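Putative oxidoreductase (Bacteroides fragilis NCTC 9343, PDB 3FHL) is a putative oxidoreductase of the Gfo/Idh/MocA family that probably binds a nicotinamide dinucleotide in its Rossmann domain, its substrate being unknown. Local coordinates at residues R55-L60 against D67-N72; H182-A187 against F214-L219; F191-A196 against I335-A340. All blocks are in the same frame, centred on the assembly; numbering follows the deposited sequence.

Contact 1: R55-L60 against D67-N72; sequences RSFKEL and DLIVVN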
loop_
_atom_site.group_PDB
_atom_site.type_symbol
_atom_site.label_atom_id
_atom_site.label_comp_id
_atom_site.label_asym_id
_atom_site.label_seq_id
_atom_site.Cartn_x
_atom_site.Cartn_y
_atom_site.Cartn_z
ATOM N N ARG C 55 -24.378 -16.309 -38.897
ATOM C CA ARG C 55 -23.362 -17.337 -38.716
ATOM C C ARG C 55 -21.934 -16.831 -38.878
ATOM O O ARG C 55 -20.981 -17.557 -38.593
ATOM C CB ARG C 55 -23.607 -18.512 -39.685
ATOM C CG ARG C 55 -24.899 -19.304 -39.457
ATOM C CD ARG C 55 -24.985 -19.825 -38.046
ATOM N NE ARG C 55 -26.253 -20.487 -37.749
ATOM C CZ ARG C 55 -26.676 -20.781 -36.518
ATOM N NH1 ARG C 55 -25.937 -20.463 -35.460
ATOM N NH2 ARG C 55 -27.844 -21.388 -36.340
ATOM N N SER C 56 -21.775 -15.599 -39.353
ATOM C CA SER C 56 -20.440 -15.052 -39.551
ATOM C C SER C 56 -20.393 -13.569 -39.257
ATOM O O SER C 56 -21.429 -12.888 -39.258
ATOM C CB SER C 56 -19.934 -15.318 -40.977
ATOM O OG SER C 56 -20.680 -14.582 -41.934
ATOM N N PHE C 57 -19.176 -13.090 -39.011
ATOM C CA PHE C 57 -18.915 -11.696 -38.708
ATOM C C PHE C 57 -19.158 -10.812 -39.926
ATOM O O PHE C 57 -19.682 -9.702 -39.793
ATOM C CB PHE C 57 -17.479 -11.509 -38.204
ATOM C CG PHE C 57 -17.149 -10.088 -37.844
ATOM C CD1 PHE C 57 -17.732 -9.487 -36.733
ATOM C CD2 PHE C 57 -16.278 -9.343 -38.626
ATOM C CE1 PHE C 57 -17.434 -8.174 -36.403
ATOM C CE2 PHE C 57 -15.985 -8.032 -38.305
ATOM C CZ PHE C 57 -16.565 -7.445 -37.191
ATOM N N LYS C 58 -18.778 -11.314 -41.100
ATOM C CA LYS C 58 -19.002 -10.629 -42.383
ATOM C C LYS C 58 -20.481 -10.246 -42.603
ATOM O O LYS C 58 -20.777 -9.202 -43.180
ATOM C CB LYS C 58 -18.496 -11.504 -43.539
ATOM C CG LYS C 58 -18.263 -10.757 -44.848
ATOM C CD LYS C 58 -18.133 -11.716 -46.037
ATOM C CE LYS C 58 -16.676 -11.962 -46.421
ATOM N NZ LYS C 58 -16.068 -10.797 -47.134
ATOM N N GLU C 59 -21.399 -11.073 -42.104
ATOM C CA GLU C 59 -22.831 -10.780 -42.163
ATOM C C GLU C 59 -23.252 -9.584 -41.301
ATOM O O GLU C 59 -24.343 -9.030 -41.489
ATOM C CB GLU C 59 -23.652 -12.023 -41.818
ATOM C CG GLU C 59 -23.638 -13.065 -42.922
ATOM C CD GLU C 59 -24.242 -14.379 -42.491
ATOM O OE1 GLU C 59 -25.485 -14.525 -42.558
ATOM O OE2 GLU C 59 -23.469 -15.273 -42.093
ATOM N N LEU C 60 -22.394 -9.178 -40.364
ATOM C CA LEU C 60 -22.609 -7.924 -39.651
ATOM C C LEU C 60 -22.083 -6.772 -40.460
ATOM O O LEU C 60 -22.769 -5.765 -40.613
ATOM C CB LEU C 60 -21.918 -7.902 -38.275
ATOM C CG LEU C 60 -22.385 -8.865 -37.196
ATOM C CD1 LEU C 60 -21.680 -8.522 -35.862
ATOM C CD2 LEU C 60 -23.878 -8.818 -37.055
ATOM N N ASP C 67 -25.820 0.139 -37.616
ATOM C CA ASP C 67 -25.130 1.381 -37.252
ATOM C C ASP C 67 -23.880 1.094 -36.428
ATOM O O ASP C 67 -22.880 1.809 -36.529
ATOM C CB ASP C 67 -26.063 2.275 -36.417
ATOM C CG ASP C 67 -27.337 2.663 -37.161
ATOM O OD1 ASP C 67 -27.224 3.233 -38.265
ATOM O OD2 ASP C 67 -28.444 2.414 -36.635
ATOM N N LEU C 68 -23.961 0.056 -35.595
ATOM C CA LEU C 68 -22.935 -0.222 -34.578
ATOM C C LEU C 68 -22.616 -1.702 -34.466
ATOM O O LEU C 68 -23.521 -2.542 -34.402
ATOM C CB LEU C 68 -23.373 0.328 -33.209
ATOM C CG LEU C 68 -22.494 0.082 -31.959
ATOM C CD1 LEU C 68 -21.206 0.868 -32.040
ATOM C CD2 LEU C 68 -23.245 0.439 -30.679
ATOM N N ILE C 69 -21.322 -2.011 -34.440
ATOM C CA ILE C 69 -20.856 -3.371 -34.216
ATOM C C ILE C 69 -20.024 -3.432 -32.930
ATOM O O ILE C 69 -19.120 -2.627 -32.726
ATOM C CB ILE C 69 -20.056 -3.926 -35.428
ATOM C CG1 ILE C 69 -20.994 -4.135 -36.628
ATOM C CG2 ILE C 69 -19.372 -5.269 -35.088
ATOM C CD1 ILE C 69 -20.276 -4.577 -37.898
ATOM N N VAL C 70 -20.371 -4.380 -32.063
ATOM C CA VAL C 70 -19.622 -4.645 -30.837
ATOM C C VAL C 70 -18.700 -5.835 -31.077
ATOM O O VAL C 70 -19.165 -6.980 -31.222
ATOM C CB VAL C 70 -20.570 -4.906 -29.642
ATOM C CG1 VAL C 70 -19.767 -5.213 -28.358
ATOM C CG2 VAL C 70 -21.483 -3.700 -29.415
ATOM N N VAL C 71 -17.399 -5.557 -31.132
ATOM C CA VAL C 71 -16.371 -6.578 -31.388
ATOM C C VAL C 71 -15.938 -7.217 -30.051
ATOM O O VAL C 71 -15.141 -6.648 -29.292
ATOM C CB VAL C 71 -15.176 -5.980 -32.205
ATOM C CG1 VAL C 71 -14.035 -6.991 -32.426
ATOM C CG2 VAL C 71 -15.671 -5.465 -33.559
ATOM N N ASN C 72 -16.504 -8.385 -29.759
ATOM C CA ASN C 72 -16.219 -9.090 -28.504
ATOM C C ASN C 72 -15.870 -10.560 -28.752
ATOM O O ASN C 72 -16.199 -11.446 -27.958
ATOM C CB ASN C 72 -17.401 -8.951 -27.543
ATOM C CG ASN C 72 -18.656 -9.623 -28.059
ATOM O OD1 ASN C 72 -18.923 -9.632 -29.257
ATOM N ND2 ASN C 72 -19.416 -10.214 -27.158
#
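I69 of the central strand 68-71 offers two methyl groups to segment 55-60: CD1 goes to L60, and CG2 sits between the F57 ring and L60 CD1. Its CG2 lies 3.7 Å from CE1 of the F57 ring, and its CD1 lies 3.7 Å from L60 CB. The placing of the two methyls follows from the torsions of I69: CG1 stands anti to the carbonyl carbon (chi1 -69°) and carries CD1 out to L60 with chi2 extended, while CG2, on the other branch, is left to meet the ring and, at 4.1 Å, L60 CD1. F57 starts out across the contact rather than into it, but with CG opposite its own backbone N (chi1 -179°) the ring swings over to the strand. There its far end also reaches V71, CZ standing 4.2 Å from CG2, and both aliphatic groups approach the ring obliquely. Helix 78-87 adds to the surroundings, stacking the ring of Y81 on F57 and placing M84 against it.

Within 55-60, S56 OG and E59 OE2 are hydrogen-bonded at 2.9 Å, using the carboxylate lone pair that faces away from OE1, while the R55 guanidinium forms a salt bridge with E42. L60 N bonds to F57 O, holding the two apolar residues one turn apart. All four touching residues are buried, as befits a short helix and its connection packed on the parallel sheet of an NAD-binding Rossmann fold.

Contact 2: H182-A187 against F214-L219; sequences HLIDQA and FIIHLL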
loop_
_atom_site.group_PDB
_atom_site.type_symbol
_atom_site.label_atom_id
_atom_site.label_comp_id
_atom_site.label_asym_id
_atom_site.label_seq_id
_atom_site.Cartn_x
_atom_site.Cartn_y
_atom_site.Cartn_z
ATOM N N HIS C 182 -7.644 -1.855 -15.517
ATOM C CA HIS C 182 -8.816 -1.183 -14.940
ATOM C C HIS C 182 -8.451 -0.050 -13.979
ATOM O O HIS C 182 -9.068 1.012 -14.010
ATOM C CB HIS C 182 -9.733 -2.175 -14.206
ATOM C CG HIS C 182 -10.278 -3.265 -15.072
ATOM N ND1 HIS C 182 -11.252 -3.045 -16.020
ATOM C CD2 HIS C 182 -10.018 -4.593 -15.099
ATOM C CE1 HIS C 182 -11.550 -4.187 -16.611
ATOM N NE2 HIS C 182 -10.818 -5.142 -16.068
ATOM N N LEU C 183 -7.452 -0.278 -13.127
ATOM C CA LEU C 183 -7.081 0.696 -12.095
ATOM C C LEU C 183 -6.372 1.894 -12.685
ATOM O O LEU C 183 -6.579 3.019 -12.236
ATOM C CB LEU C 183 -6.177 0.051 -11.020
ATOM C CG LEU C 183 -6.755 -1.175 -10.286
ATOM C CD1 LEU C 183 -5.874 -1.564 -9.126
ATOM C CD2 LEU C 183 -8.188 -0.912 -9.773
ATOM N N ILE C 184 -5.474 1.629 -13.629
ATOM C CA ILE C 184 -4.758 2.680 -14.340
ATOM C C ILE C 184 -5.730 3.550 -15.147
ATOM O O ILE C 184 -5.660 4.776 -15.081
ATOM C CB ILE C 184 -3.666 2.104 -15.273
ATOM C CG1 ILE C 184 -2.535 1.459 -14.456
ATOM C CG2 ILE C 184 -3.086 3.221 -16.114
ATOM C CD1 ILE C 184 -1.714 0.420 -15.204
ATOM N N ASP C 185 -6.637 2.912 -15.892
ATOM C CA ASP C 185 -7.677 3.661 -16.625
ATOM C C ASP C 185 -8.434 4.657 -15.746
ATOM O O ASP C 185 -8.528 5.846 -16.074
ATOM C CB ASP C 185 -8.657 2.711 -17.305
ATOM C CG ASP C 185 -9.758 3.451 -18.052
ATOM O OD1 ASP C 185 -9.440 4.218 -19.006
ATOM O OD2 ASP C 185 -10.939 3.264 -17.674
ATOM N N GLN C 186 -8.915 4.172 -14.603
ATOM C CA GLN C 186 -9.574 5.010 -13.609
ATOM C C GLN C 186 -8.693 6.149 -13.131
ATOM O O GLN C 186 -9.168 7.281 -13.033
ATOM C CB GLN C 186 -10.020 4.171 -12.408
ATOM C CG GLN C 186 -11.227 3.237 -12.663
ATOM C CD GLN C 186 -11.512 2.339 -11.465
ATOM O OE1 GLN C 186 -10.683 2.227 -10.565
ATOM N NE2 GLN C 186 -12.685 1.694 -11.448
ATOM N N ALA C 187 -7.413 5.868 -12.845
ATOM C CA ALA C 187 -6.526 6.918 -12.316
ATOM C C ALA C 187 -6.267 8.012 -13.339
ATOM O O ALA C 187 -6.258 9.197 -12.990
ATOM C CB ALA C 187 -5.195 6.334 -11.803
ATOM N N PHE C 214 1.147 -6.529 -7.897
ATOM C CA PHE C 214 1.814 -5.305 -8.370
ATOM C C PHE C 214 1.552 -4.173 -7.415
ATOM O O PHE C 214 0.516 -4.139 -6.748
ATOM C CB PHE C 214 1.414 -4.954 -9.826
ATOM C CG PHE C 214 -0.022 -4.509 -10.005
ATOM C CD1 PHE C 214 -0.435 -3.222 -9.641
ATOM C CD2 PHE C 214 -0.956 -5.368 -10.556
ATOM C CE1 PHE C 214 -1.747 -2.821 -9.803
ATOM C CE2 PHE C 214 -2.268 -4.966 -10.741
ATOM C CZ PHE C 214 -2.665 -3.689 -10.350
ATOM N N ILE C 215 2.515 -3.270 -7.311
ATOM C CA ILE C 215 2.280 -1.965 -6.732
ATOM C C ILE C 215 2.831 -0.939 -7.733
ATOM O O ILE C 215 3.934 -1.103 -8.238
ATOM C CB ILE C 215 2.879 -1.792 -5.306
ATOM C CG1 ILE C 215 2.504 -0.420 -4.736
ATOM C CG2 ILE C 215 4.410 -2.036 -5.278
ATOM C CD1 ILE C 215 2.584 -0.332 -3.242
ATOM N N ILE C 216 2.035 0.086 -8.026
ATOM C CA ILE C 216 2.388 1.105 -9.012
ATOM C C ILE C 216 2.183 2.481 -8.431
ATOM O O ILE C 216 1.147 2.782 -7.842
ATOM C CB ILE C 216 1.554 0.945 -10.314
ATOM C CG1 ILE C 216 1.848 -0.418 -10.962
ATOM C CG2 ILE C 216 1.827 2.106 -11.280
ATOM C CD1 ILE C 216 0.849 -0.849 -12.037
ATOM N N HIS C 217 3.177 3.337 -8.615
ATOM C CA HIS C 217 3.026 4.738 -8.301
ATOM C C HIS C 217 3.051 5.525 -9.590
ATOM O O HIS C 217 3.988 5.393 -10.373
ATOM C CB HIS C 217 4.140 5.208 -7.367
ATOM C CG HIS C 217 4.100 4.535 -6.037
ATOM N ND1 HIS C 217 3.054 4.710 -5.161
ATOM C CD2 HIS C 217 4.935 3.641 -5.459
ATOM C CE1 HIS C 217 3.258 3.972 -4.085
ATOM N NE2 HIS C 217 4.397 3.319 -4.239
ATOM N N LEU C 218 2.007 6.323 -9.797
ATOM C CA LEU C 218 1.938 7.230 -10.942
ATOM C C LEU C 218 2.359 8.577 -10.403
ATOM O O LEU C 218 1.662 9.188 -9.580
ATOM C CB LEU C 218 0.523 7.269 -11.541
ATOM C CG LEU C 218 -0.123 5.949 -11.931
ATOM C CD1 LEU C 218 -1.464 6.228 -12.606
ATOM C CD2 LEU C 218 0.773 5.196 -12.876
ATOM N N LEU C 219 3.536 9.016 -10.834
ATOM C CA LEU C 219 4.207 10.146 -10.211
ATOM C C LEU C 219 3.895 11.415 -10.986
ATOM O O LEU C 219 4.118 11.471 -12.192
ATOM C CB LEU C 219 5.729 9.888 -10.141
ATOM C CG LEU C 219 6.149 8.528 -9.539
ATOM C CD1 LEU C 219 7.571 8.113 -9.914
ATOM C CD2 LEU C 219 5.972 8.514 -8.035
#
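L183, I184 and A187 on helix 180-191 meet F214, I216 and L218 of strand 213-221, a layer of helix on sheet in the C-terminal alpha/beta domain of the Gfo/Idh/MocA fold. The two short segments run nearly parallel, at 19°, with their axes 11.0 Å apart, a spacing bridged by side chains alone.

The contact across this gap is wholly apolar and falls into three pairs. At the start of the strand segment, L183 CD1 comes to the rim of the F214 ring, 4.0 Å from CZ and close to the ring plane. F214 holds CG between its backbone N and carbonyl carbon (chi1 69°), an orientation that sends the ring out from the sheet to the leucine. The first bond of the I184 side chain does not aim at the strand, yet its CD1 ends 4.3 Å from I216 CD1, a looser meeting of methyl groups. Helix 328-347 closes over this part, with I337 touching both I184 and L218.

Polar interactions lie away from the interface. D185 forms a salt bridge with R126, and Q186 NE2 bonds to the carbonyl of R125, tying other sides of the helix to the loop there. On the reverse face of the sheet, H217 NE2 is hydrogen-bonded to NE2 of H217 of the second subunit, so the strand serves the helix layer on one face and the dimer interface on the other.

Near the C-terminal ends of both segments, the single methyl CB of A187 rests 3.8 Å from L218 CD1.

Contact 3: F191-A196 against I335-A340; sequences FGMPEA and IRIIEA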
loop_
_atom_site.group_PDB
_atom_site.type_symbol
_atom_site.label_atom_id
_atom_site.label_comp_id
_atom_site.label_asym_id
_atom_site.label_seq_id
_atom_site.Cartn_x
_atom_site.Cartn_y
_atom_site.Cartn_z
ATOM N N PHE C 191 -7.013 12.015 -12.951
ATOM C CA PHE C 191 -5.837 12.833 -12.613
ATOM C C PHE C 191 -4.907 13.117 -13.776
ATOM O O PHE C 191 -3.989 13.909 -13.634
ATOM C CB PHE C 191 -5.016 12.183 -11.481
ATOM C CG PHE C 191 -5.820 11.843 -10.265
ATOM C CD1 PHE C 191 -6.415 12.843 -9.508
ATOM C CD2 PHE C 191 -5.998 10.522 -9.888
ATOM C CE1 PHE C 191 -7.184 12.532 -8.390
ATOM C CE2 PHE C 191 -6.742 10.205 -8.768
ATOM C CZ PHE C 191 -7.341 11.208 -8.018
ATOM N N GLY C 192 -5.127 12.450 -14.904
ATOM C CA GLY C 192 -4.277 12.644 -16.087
ATOM C C GLY C 192 -3.085 11.706 -16.137
ATOM O O GLY C 192 -2.902 10.855 -15.259
ATOM N N MET C 193 -2.273 11.853 -17.178
ATOM C CA MET C 193 -1.065 11.056 -17.340
ATOM C C MET C 193 0.070 11.527 -16.416
ATOM O O MET C 193 0.275 12.735 -16.242
ATOM C CB MET C 193 -0.624 11.016 -18.813
ATOM C CG MET C 193 -1.586 10.237 -19.718
ATOM S SD MET C 193 -1.506 8.436 -19.633
ATOM C CE MET C 193 -0.035 8.082 -20.603
ATOM N N PRO C 194 0.799 10.569 -15.808
ATOM C CA PRO C 194 1.900 10.921 -14.910
ATOM C C PRO C 194 3.188 11.327 -15.652
ATOM O O PRO C 194 3.392 10.952 -16.809
ATOM C CB PRO C 194 2.121 9.622 -14.133
ATOM C CG PRO C 194 1.772 8.566 -15.094
ATOM C CD PRO C 194 0.640 9.106 -15.919
ATOM N N GLU C 195 4.056 12.070 -14.984
ATOM C CA GLU C 195 5.397 12.318 -15.519
ATOM C C GLU C 195 6.273 11.072 -15.487
ATOM O O GLU C 195 7.094 10.857 -16.385
ATOM C CB GLU C 195 6.082 13.426 -14.732
ATOM C CG GLU C 195 5.416 14.771 -14.862
ATOM C CD GLU C 195 6.066 15.808 -13.977
ATOM O OE1 GLU C 195 7.224 15.592 -13.561
ATOM O OE2 GLU C 195 5.422 16.838 -13.695
ATOM N N ALA C 196 6.104 10.247 -14.452
ATOM C CA ALA C 196 6.946 9.068 -14.277
ATOM C C ALA C 196 6.182 7.899 -13.645
ATOM O O ALA C 196 5.095 8.082 -13.098
ATOM C CB ALA C 196 8.194 9.429 -13.444
ATOM N N ILE C 335 -2.103 1.227 -21.805
ATOM C CA ILE C 335 -1.059 0.272 -22.201
ATOM C C ILE C 335 0.342 0.872 -22.107
ATOM O O ILE C 335 1.288 0.170 -21.753
ATOM C CB ILE C 335 -1.337 -0.338 -23.605
ATOM C CG1 ILE C 335 -2.460 -1.371 -23.509
ATOM C CG2 ILE C 335 -0.083 -0.996 -24.218
ATOM C CD1 ILE C 335 -3.023 -1.795 -24.860
ATOM N N ARG C 336 0.466 2.167 -22.392
ATOM C CA ARG C 336 1.727 2.861 -22.220
ATOM C C ARG C 336 2.178 2.813 -20.753
ATOM O O ARG C 336 3.344 2.508 -20.470
ATOM C CB ARG C 336 1.612 4.315 -22.677
ATOM C CG ARG C 336 2.907 5.105 -22.576
ATOM C CD ARG C 336 2.758 6.451 -23.259
ATOM N NE ARG C 336 3.955 7.281 -23.162
ATOM C CZ ARG C 336 3.939 8.612 -23.167
ATOM N NH1 ARG C 336 2.784 9.266 -23.251
ATOM N NH2 ARG C 336 5.075 9.292 -23.074
ATOM N N ILE C 337 1.248 3.107 -19.838
ATOM C CA ILE C 337 1.501 2.991 -18.396
ATOM C C ILE C 337 1.856 1.558 -17.971
ATOM O O ILE C 337 2.811 1.362 -17.214
ATOM C CB ILE C 337 0.322 3.550 -17.549
ATOM C CG1 ILE C 337 -0.005 4.989 -17.954
ATOM C CG2 ILE C 337 0.629 3.486 -16.037
ATOM C CD1 ILE C 337 1.141 5.942 -17.801
ATOM N N ILE C 338 1.114 0.571 -18.473
ATOM C CA ILE C 338 1.392 -0.843 -18.189
ATOM C C ILE C 338 2.808 -1.236 -18.648
ATOM O O ILE C 338 3.551 -1.880 -17.912
ATOM C CB ILE C 338 0.357 -1.770 -18.842
ATOM C CG1 ILE C 338 -0.993 -1.662 -18.123
ATOM C CG2 ILE C 338 0.836 -3.226 -18.832
ATOM C CD1 ILE C 338 -2.111 -2.495 -18.762
ATOM N N GLU C 339 3.181 -0.817 -19.853
ATOM C CA GLU C 339 4.507 -1.099 -20.380
ATOM C C GLU C 339 5.583 -0.411 -19.549
ATOM O O GLU C 339 6.628 -1.002 -19.299
ATOM C CB GLU C 339 4.595 -0.719 -21.863
ATOM C CG GLU C 339 3.837 -1.711 -22.767
ATOM C CD GLU C 339 3.779 -1.283 -24.234
ATOM O OE1 GLU C 339 4.177 -0.140 -24.565
ATOM O OE2 GLU C 339 3.322 -2.099 -25.061
ATOM N N ALA C 340 5.311 0.815 -19.100
ATOM C CA ALA C 340 6.235 1.533 -18.211
ATOM C C ALA C 340 6.395 0.852 -16.854
ATOM O O ALA C 340 7.487 0.838 -16.297
ATOM C CB ALA C 340 5.814 2.960 -18.036
#
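I337 CD1 is the apolar focus of this contact, touched by both M193 and P194. M193 CE and P194 CD each come to 3.7 Å from it, and proline CG follows at 3.8 Å. The CG-CD edge of the P194 pyrrolidine thus meets the I337 CD1 methyl. M193 instead slides past I337 in the opposite direction, laying its sulfur 4.1 Å from both CG1 and CD1 of that residue. Bends at chi2 (-77°) and chi3 (-78°) fold the methionine chain so that CE lies between I337 CD1 and the R336 side chain.

These residues join the turn after helix 180-191 to the long helix 328-347 in the C-terminal alpha/beta domain, where the chain leads into strand 194-202 of the large mixed sheet. G192, the first residue beyond the helix, has a positive phi (90°), and at its backbone angles a CB would press on the carbonyl O of F191; this calls for glycine. Farther along, E195 and A196 form a classic beta bulge opposite L219 of strand 213-221.

With R336 the same methyl packs against a charged group, at the more open side of the interface. M193 CE lies 4.0 Å from R336 NH1, approaching the guanidinium obliquely, and 4.2 Å from R336 CD, beside an arginine chain extended from CG to NE. L218 of strand 213-221 packs on P194, and I188 of helix 180-191 on M193 and I337.

Contact 1 belongs to the N-terminal Rossmann domain, and contacts 2 and 3 to the C-terminal alpha/beta domain. The centre of contact 1 lies about 33 Å from that of contact 2 and about 32 Å from that of contact 3, and contact 1 closes along the chain before either opens. Contacts 2 and 3 have centres only about 8 Å apart and their segments alternate in sequence. Helix 180-191 leads into strand 194-202, which pairs with strand 213-221 in the mixed sheet; L219 N and A196 O, 2.9 Å apart, probably form a hydrogen bond between them. Helix 328-347, from much later in the chain, packs against helix 180-191 and strand 213-221, so these two contacts form one continuous core, separate from that of the Rossmann domain, which probably binds the nucleotide.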